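Local coordinates for protein alcohol dehydrogenase (Aeropyrum pernix, PDB 1H2B) that probably oxidises alcohols with NAD+ as a zinc-dependent dehydrogenase, and holds zinc, dinucleotide and octanoic acid in its active-site cleft, at residues A51-D57 and L77-N81; E330-L336 and L352-I358. All blocks are in the same frame, centred on the assembly; numbering follows the deposited sequence.

Contact 1 of 2, residues A51-D57 and L77-N81. With ZN (zinc ion), chain J; NAJ (nicotinamide-adenine-dinucleotide (acidic form)), chain I; OCA (octanoic acid (caprylic acid)), chain H.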
# COMPACT_ATOMS: atom_id res chain seq x y z
N ALA B 51 33.85 8.66 11.92
CA ALA B 51 33.22 7.44 12.44
C ALA B 51 32.27 7.79 13.58
O ALA B 51 32.69 8.25 14.64
CB ALA B 51 34.32 6.46 12.91
N GLY B 52 30.98 7.70 13.32
CA GLY B 52 30.01 8.03 14.35
C GLY B 52 29.98 7.04 15.49
O GLY B 52 30.27 5.87 15.32
N VAL B 53 29.63 7.55 16.68
CA VAL B 53 29.53 6.72 17.88
C VAL B 53 28.03 6.59 18.21
O VAL B 53 27.33 7.60 18.34
CB VAL B 53 30.19 7.38 19.09
CG1 VAL B 53 30.16 6.44 20.27
CG2 VAL B 53 31.66 7.75 18.76
N CYS B 54 27.55 5.36 18.25
CA CYS B 54 26.13 5.08 18.39
C CYS B 54 25.81 4.56 19.79
O CYS B 54 26.66 3.90 20.41
CB CYS B 54 25.78 4.01 17.34
SG CYS B 54 24.03 3.53 17.24
N HIS B 55 24.58 4.77 20.27
CA HIS B 55 24.24 4.09 21.51
C HIS B 55 24.39 2.56 21.41
O HIS B 55 24.63 1.88 22.42
CB HIS B 55 22.84 4.50 22.00
CG HIS B 55 22.66 4.38 23.49
ND1 HIS B 55 22.41 5.48 24.28
CD2 HIS B 55 22.72 3.31 24.32
CE1 HIS B 55 22.31 5.09 25.55
NE2 HIS B 55 22.49 3.78 25.60
N THR B 56 24.28 1.99 20.21
CA THR B 56 24.55 0.58 20.05
C THR B 56 25.95 0.20 20.49
O THR B 56 26.16 -0.96 20.91
CB THR B 56 24.34 0.20 18.59
OG1 THR B 56 22.93 0.18 18.36
CG2 THR B 56 24.87 -1.24 18.31
N ASP B 57 26.89 1.13 20.36
CA ASP B 57 28.27 0.87 20.84
C ASP B 57 28.34 0.67 22.34
O ASP B 57 29.11 -0.19 22.81
CB ASP B 57 29.22 1.94 20.33
CG ASP B 57 29.27 1.92 18.82
OD1 ASP B 57 29.25 2.99 18.17
OD2 ASP B 57 29.28 0.81 18.26
N LEU B 77 35.36 -1.69 16.71
CA LEU B 77 33.96 -1.22 16.61
C LEU B 77 33.89 -0.10 15.56
O LEU B 77 34.91 0.35 15.01
CB LEU B 77 33.44 -0.72 17.96
CG LEU B 77 33.25 -1.73 19.11
CD1 LEU B 77 32.16 -1.23 20.11
CD2 LEU B 77 33.12 -3.18 18.76
N GLY B 78 32.66 0.35 15.30
CA GLY B 78 32.38 1.56 14.51
C GLY B 78 31.60 1.19 13.25
O GLY B 78 32.19 0.65 12.31
N HIS B 79 30.31 1.53 13.20
CA HIS B 79 29.48 1.12 12.06
C HIS B 79 28.77 2.29 11.37
O HIS B 79 27.81 2.07 10.60
CB HIS B 79 28.43 0.07 12.50
CG HIS B 79 27.56 0.55 13.63
ND1 HIS B 79 27.94 0.41 14.96
CD2 HIS B 79 26.32 1.10 13.64
CE1 HIS B 79 26.98 0.92 15.72
NE2 HIS B 79 26.00 1.36 14.95
N GLU B 80 29.30 3.48 11.55
CA GLU B 80 28.67 4.69 11.05
C GLU B 80 29.75 5.52 10.38
O GLU B 80 30.30 6.48 10.92
CB GLU B 80 27.96 5.41 12.22
CG GLU B 80 27.18 6.65 11.80
CD GLU B 80 26.36 7.18 12.97
OE1 GLU B 80 26.90 8.03 13.69
OE2 GLU B 80 25.22 6.71 13.15
N ASN B 81 30.06 5.14 9.13
CA ASN B 81 31.35 5.53 8.56
C ASN B 81 31.31 6.30 7.26
O ASN B 81 30.58 5.94 6.35
CB ASN B 81 32.17 4.26 8.34
CG ASN B 81 32.37 3.53 9.66
OD1 ASN B 81 32.84 4.14 10.62
ND2 ASN B 81 32.06 2.23 9.70
ZN ZN J . 24.16 2.16 15.45
PA NAJ I . 21.30 8.43 22.16
O1A NAJ I . 21.95 8.03 23.46
O2A NAJ I . 21.98 9.47 21.26
O5B NAJ I . 19.86 9.07 22.39
C5B NAJ I . 18.94 8.58 23.37
C4B NAJ I . 18.07 9.78 23.70
O4B NAJ I . 17.00 9.31 24.54
C3B NAJ I . 18.82 10.90 24.44
O3B NAJ I . 18.57 12.19 23.84
C2B NAJ I . 18.21 10.74 25.82
O2B NAJ I . 18.25 11.93 26.62
C1B NAJ I . 16.77 10.29 25.54
N9A NAJ I . 16.09 9.63 26.66
C8A NAJ I . 16.61 8.81 27.68
N7A NAJ I . 15.59 8.40 28.48
C5A NAJ I . 14.43 8.94 27.99
C6A NAJ I . 13.12 8.87 28.38
N6A NAJ I . 12.72 8.21 29.47
N1A NAJ I . 12.18 9.50 27.61
C2A NAJ I . 12.51 10.25 26.49
N3A NAJ I . 13.81 10.33 26.13
C4A NAJ I . 14.75 9.69 26.87
O3 NAJ I . 21.04 7.07 21.38
PN NAJ I . 21.05 6.79 19.79
O1N NAJ I . 22.40 6.47 19.34
O2N NAJ I . 20.27 7.84 19.10
O5D NAJ I . 20.28 5.38 19.77
C5D NAJ I . 18.90 5.37 20.15
C4D NAJ I . 18.45 3.93 20.34
O4D NAJ I . 18.35 3.32 19.04
C3D NAJ I . 19.44 3.06 21.11
O3D NAJ I . 18.70 2.02 21.77
C2D NAJ I . 20.30 2.45 19.99
O2D NAJ I . 20.97 1.27 20.33
C1D NAJ I . 19.17 2.18 18.98
N1N NAJ I . 19.53 1.92 17.59
C2N NAJ I . 18.65 1.18 16.86
C3N NAJ I . 18.88 0.94 15.52
C7N NAJ I . 17.94 0.07 14.75
O7N NAJ I . 18.30 -0.17 13.48
N7N NAJ I . 16.78 -0.40 15.21
C4N NAJ I . 20.02 1.48 14.84
C5N NAJ I . 20.80 2.39 15.61
C6N NAJ I . 20.57 2.57 16.96
C1 OCA H . 22.80 -0.35 14.81
C2 OCA H . 22.10 -1.64 15.27
C3 OCA H . 22.01 -2.65 14.11
C4 OCA H . 21.70 -4.08 14.53
C5 OCA H . 21.82 -5.00 13.32
C6 OCA H . 21.30 -6.40 13.63
C7 OCA H . 21.29 -7.33 12.43
C8 OCA H . 20.76 -8.69 12.85
O1 OCA H . 23.12 0.53 15.66
O2 OCA H . 23.01 -0.14 13.60
O HOH W 1 31.53 4.33 13.24
O HOH W 2 29.37 3.15 15.45
O HOH W 3 30.08 -0.48 16.26

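Contact 2 of 2, residues E330-L336 and L352-I358. With NAJ (nicotinamide-adenine-dinucleotide (acidic form)), chain I.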
# COMPACT_ATOMS: atom_id res chain seq x y z
N GLU B 330 23.42 17.36 13.90
CA GLU B 330 24.11 18.04 14.97
C GLU B 330 25.27 17.15 15.44
O GLU B 330 25.06 16.07 16.01
CB GLU B 330 23.10 18.35 16.09
CG GLU B 330 23.71 19.02 17.31
CD GLU B 330 24.16 20.45 17.05
OE1 GLU B 330 23.45 21.18 16.30
OE2 GLU B 330 25.23 20.82 17.59
N VAL B 331 26.50 17.60 15.16
CA VAL B 331 27.66 16.77 15.44
C VAL B 331 28.59 17.34 16.49
O VAL B 331 28.81 18.55 16.56
CB VAL B 331 28.45 16.36 14.13
CG1 VAL B 331 27.53 15.59 13.17
CG2 VAL B 331 29.00 17.58 13.43
N ASP B 332 29.12 16.44 17.30
CA ASP B 332 30.10 16.69 18.33
C ASP B 332 31.40 15.94 17.92
O ASP B 332 31.52 14.73 18.09
CB ASP B 332 29.49 16.20 19.63
CG ASP B 332 30.39 16.37 20.82
OD1 ASP B 332 31.17 17.34 20.83
OD2 ASP B 332 30.41 15.54 21.76
N ILE B 333 32.38 16.68 17.39
CA ILE B 333 33.57 16.07 16.79
C ILE B 333 34.67 15.88 17.81
O ILE B 333 35.01 16.83 18.55
CB ILE B 333 34.10 16.92 15.63
CG1 ILE B 333 33.04 17.05 14.54
CG2 ILE B 333 35.37 16.30 15.05
CD1 ILE B 333 33.32 18.08 13.51
N HIS B 334 35.20 14.67 17.86
CA HIS B 334 36.29 14.29 18.74
C HIS B 334 37.31 13.44 18.02
O HIS B 334 37.07 12.94 16.92
CB HIS B 334 35.74 13.56 19.95
CG HIS B 334 34.85 14.43 20.79
ND1 HIS B 334 35.36 15.34 21.70
CD2 HIS B 334 33.51 14.60 20.79
CE1 HIS B 334 34.36 16.00 22.25
NE2 HIS B 334 33.23 15.57 21.72
N LYS B 335 38.50 13.31 18.61
CA LYS B 335 39.50 12.44 18.02
C LYS B 335 39.22 10.98 18.33
O LYS B 335 38.63 10.66 19.37
CB LYS B 335 40.92 12.80 18.52
CG LYS B 335 41.38 14.21 18.13
CD LYS B 335 41.45 14.44 16.63
CE LYS B 335 42.89 14.62 16.12
NZ LYS B 335 42.94 14.98 14.65
N LEU B 336 39.67 10.08 17.45
CA LEU B 336 39.54 8.65 17.68
C LEU B 336 39.96 8.25 19.09
O LEU B 336 39.29 7.45 19.76
CB LEU B 336 40.30 7.82 16.61
CG LEU B 336 40.32 6.30 16.81
CD1 LEU B 336 38.90 5.69 16.78
CD2 LEU B 336 41.18 5.59 15.76
N LEU B 352 25.10 16.18 22.79
CA LEU B 352 24.06 16.85 22.03
C LEU B 352 24.16 16.42 20.55
O LEU B 352 25.11 16.77 19.82
CB LEU B 352 24.16 18.39 22.15
CG LEU B 352 22.96 19.14 21.54
CD1 LEU B 352 21.78 19.10 22.46
CD2 LEU B 352 23.33 20.60 21.31
N GLY B 353 23.15 15.67 20.11
CA GLY B 353 23.17 15.12 18.75
C GLY B 353 24.03 13.86 18.68
O GLY B 353 23.82 12.94 19.45
N ARG B 354 25.03 13.87 17.81
CA ARG B 354 25.84 12.71 17.51
C ARG B 354 27.31 13.04 17.61
O ARG B 354 27.76 13.97 16.97
CB ARG B 354 25.52 12.28 16.07
CG ARG B 354 26.07 10.94 15.66
CD ARG B 354 25.69 9.84 16.58
NE ARG B 354 25.32 8.60 15.92
CZ ARG B 354 24.52 7.71 16.49
NH1 ARG B 354 23.98 7.95 17.70
NH2 ARG B 354 24.25 6.59 15.85
N ALA B 355 28.03 12.21 18.35
CA ALA B 355 29.48 12.33 18.41
C ALA B 355 30.07 11.62 17.19
O ALA B 355 29.63 10.52 16.83
CB ALA B 355 29.99 11.74 19.68
N VAL B 356 31.07 12.25 16.57
CA VAL B 356 31.73 11.65 15.38
C VAL B 356 33.24 11.74 15.65
O VAL B 356 33.71 12.81 16.09
CB VAL B 356 31.38 12.43 14.13
CG1 VAL B 356 32.12 11.90 12.92
CG2 VAL B 356 29.87 12.33 13.85
N LEU B 357 33.95 10.63 15.46
CA LEU B 357 35.42 10.54 15.67
C LEU B 357 36.16 10.71 14.38
O LEU B 357 35.76 10.19 13.35
CB LEU B 357 35.84 9.22 16.34
CG LEU B 357 35.00 8.90 17.58
CD1 LEU B 357 35.52 7.59 18.16
CD2 LEU B 357 34.95 10.04 18.63
N ILE B 358 37.27 11.45 14.44
CA ILE B 358 38.09 11.71 13.27
C ILE B 358 39.51 11.30 13.56
O ILE B 358 39.92 11.25 14.72
CB ILE B 358 38.01 13.22 12.84
CG1 ILE B 358 38.54 14.15 13.95
CG2 ILE B 358 36.58 13.61 12.41
CD1 ILE B 358 38.62 15.66 13.50
PA NAJ I . 21.30 8.43 22.16
O1A NAJ I . 21.95 8.03 23.46
O2A NAJ I . 21.98 9.47 21.26
O5B NAJ I . 19.86 9.07 22.39
C5B NAJ I . 18.94 8.58 23.37
C4B NAJ I . 18.07 9.78 23.70
O4B NAJ I . 17.00 9.31 24.54
C3B NAJ I . 18.82 10.90 24.44
O3B NAJ I . 18.57 12.19 23.84
C2B NAJ I . 18.21 10.74 25.82
O2B NAJ I . 18.25 11.93 26.62
C1B NAJ I . 16.77 10.29 25.54
N9A NAJ I . 16.09 9.63 26.66
C8A NAJ I . 16.61 8.81 27.68
N7A NAJ I . 15.59 8.40 28.48
C5A NAJ I . 14.43 8.94 27.99
C6A NAJ I . 13.12 8.87 28.38
N6A NAJ I . 12.72 8.21 29.47
N1A NAJ I . 12.18 9.50 27.61
C2A NAJ I . 12.51 10.25 26.49
N3A NAJ I . 13.81 10.33 26.13
C4A NAJ I . 14.75 9.69 26.87
O3 NAJ I . 21.04 7.07 21.38
PN NAJ I . 21.05 6.79 19.79
O1N NAJ I . 22.40 6.47 19.34
O2N NAJ I . 20.27 7.84 19.10
O5D NAJ I . 20.28 5.38 19.77
C5D NAJ I . 18.90 5.37 20.15
C4D NAJ I . 18.45 3.93 20.34
O4D NAJ I . 18.35 3.32 19.04
C3D NAJ I . 19.44 3.06 21.11
O3D NAJ I . 18.70 2.02 21.77
C2D NAJ I . 20.30 2.45 19.99
O2D NAJ I . 20.97 1.27 20.33
C1D NAJ I . 19.17 2.18 18.98
N1N NAJ I . 19.53 1.92 17.59
C2N NAJ I . 18.65 1.18 16.86
C3N NAJ I . 18.88 0.94 15.52
C7N NAJ I . 17.94 0.07 14.75
O7N NAJ I . 18.30 -0.17 13.48
N7N NAJ I . 16.78 -0.40 15.21
C4N NAJ I . 20.02 1.48 14.84
C5N NAJ I . 20.80 2.39 15.61
C6N NAJ I . 20.57 2.57 16.96
O HOH W 4 26.66 18.87 19.25

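Contact 1 of 2, residues A51-D57 and L77-N81
Cys54 and His79 meet at a zinc ion, which Cys54 SG binds at 2.3 Å and His79 NE2 at 2.1 Å. Octanoic acid O1 and Asp168 complete the site. Cys54 SG stands anti to its own backbone N (chi1 -177°), which turns it to the metal while CB comes close to His79 NE2; SG also accepts from Thr56 N, capping the helix that follows. The other half of this capping box is Asp57 OD1, which receives Cys54 N on its anti side, the donor tilted well out of the carboxylate plane.

The Asp57 carboxylate runs past the His79 ring in the opposite direction, its plane 64° from the ring, with OD2 at the ring edge 3.4 Å from CE1. Water 3 lies in the ring plane, accepts from His79 ND1 at 2.7 Å and donates to Asp57 OD2, a link that probably helps fix the turn of the ring. Water 2, above one ring face and offset toward the rim, accepts from His79 N and lies within reach of Gly52 O and Asp57 OD1.

Backbone pairing is brief: Gly52 N donates to Glu80 O (2.8 Å), and Ala51 faces Asn81 as an antiparallel non-hydrogen-bonded pair. Glu80 OE1 lies 3.2 Å from Gly52 CA, where a CB would collide with it; its OE2 accepts from Ala169 N.

Thr56 OG1 donates to O1 of the octanoic acid and accepts from the cofactor ribose hydroxyl O2D, while His55 ND1 donates to phosphate oxygen O1A. Such a cysteine-histidine pair beside the nicotinamide is characteristic of the catalytic-zinc site of zinc-containing alcohol dehydrogenases.

Contact 2 of 2, residues E330-L336 and L352-I358
Val331 and Val356 touch through CG1 and CG2, 4.1 Å apart, and with Ile333 line one face of two parallel strands. Ile333 CG2 rests on Ile358 CD1 at 3.7 Å: chi1 of 62° sets Ile358 CG1 near His334 O, and the extended chain beyond carries CD1 to Ile333. Helix 157-162 covers part of this face, with Val161 against Val356 and Ile358. On the face of Ala355 and Leu357, Leu357 CD2 lies 3.8 Å from His334 CB, and CD1 meets Leu336 CD1 with the two side chains roughly at right angles; helix 339-347 packs here.

Six backbone hydrogen bonds alternate in direction from Arg354 N to Glu330 O through Leu336 N to Ile358 O. The short axes are 4.4 Å apart and cross at -30°.

Outward, His334 NE2 makes a weak bond to Asp332 OD2, which lies in the ring plane. Arg345 pairs with that same oxygen, and His334 ND1 is hydrogen-bonded to Glu338. Asp332 and His334 can also bind a zinc ion, absent from this chain. Water 4 lies within hydrogen-bonding distance of Glu330 OE2 and Leu352 O.

Arg354 leaves the sheet on a chain bent at chi2 and chi3; NE forms a salt bridge with Glu80 OE1, and NH1 donates in the guanidinium plane to the cofactor phosphate oxygen O1N (2.7 Å). A leucine in its place would probably leave that phosphate without its cationic mate and Glu80 without its salt-bridge partner. Strands 331-335 and 354-358, linked by helix 339-347, form a beta-alpha-beta crossover whose last strand carries a dinucleotide-binding arginine.

Overall arrangement
Contact 1 closes before contact 2 opens along the chain, yet their centres lie about 10 Å apart. Both reach one mixed sheet, in which strand 44-52 runs antiparallel to strand 354-358; Ala51 O probably accepts a hydrogen bond from Leu357 N across that seam. A salt bridge from Glu80 OE1 to Arg354 NE (2.8 Å) joins them again, and the arginine also packs on Cys54. The C-terminal beta-alpha-beta unit thus extends the sheet of the zinc-bearing, GroES-like part of the chain. Both contacts reach the cofactor pyrophosphate, through His55 and Arg354, while the Rossmann-type part supplies Gly197 and Leu198. Zinc ligands and nucleotide contacts are thereby set in one connected framework.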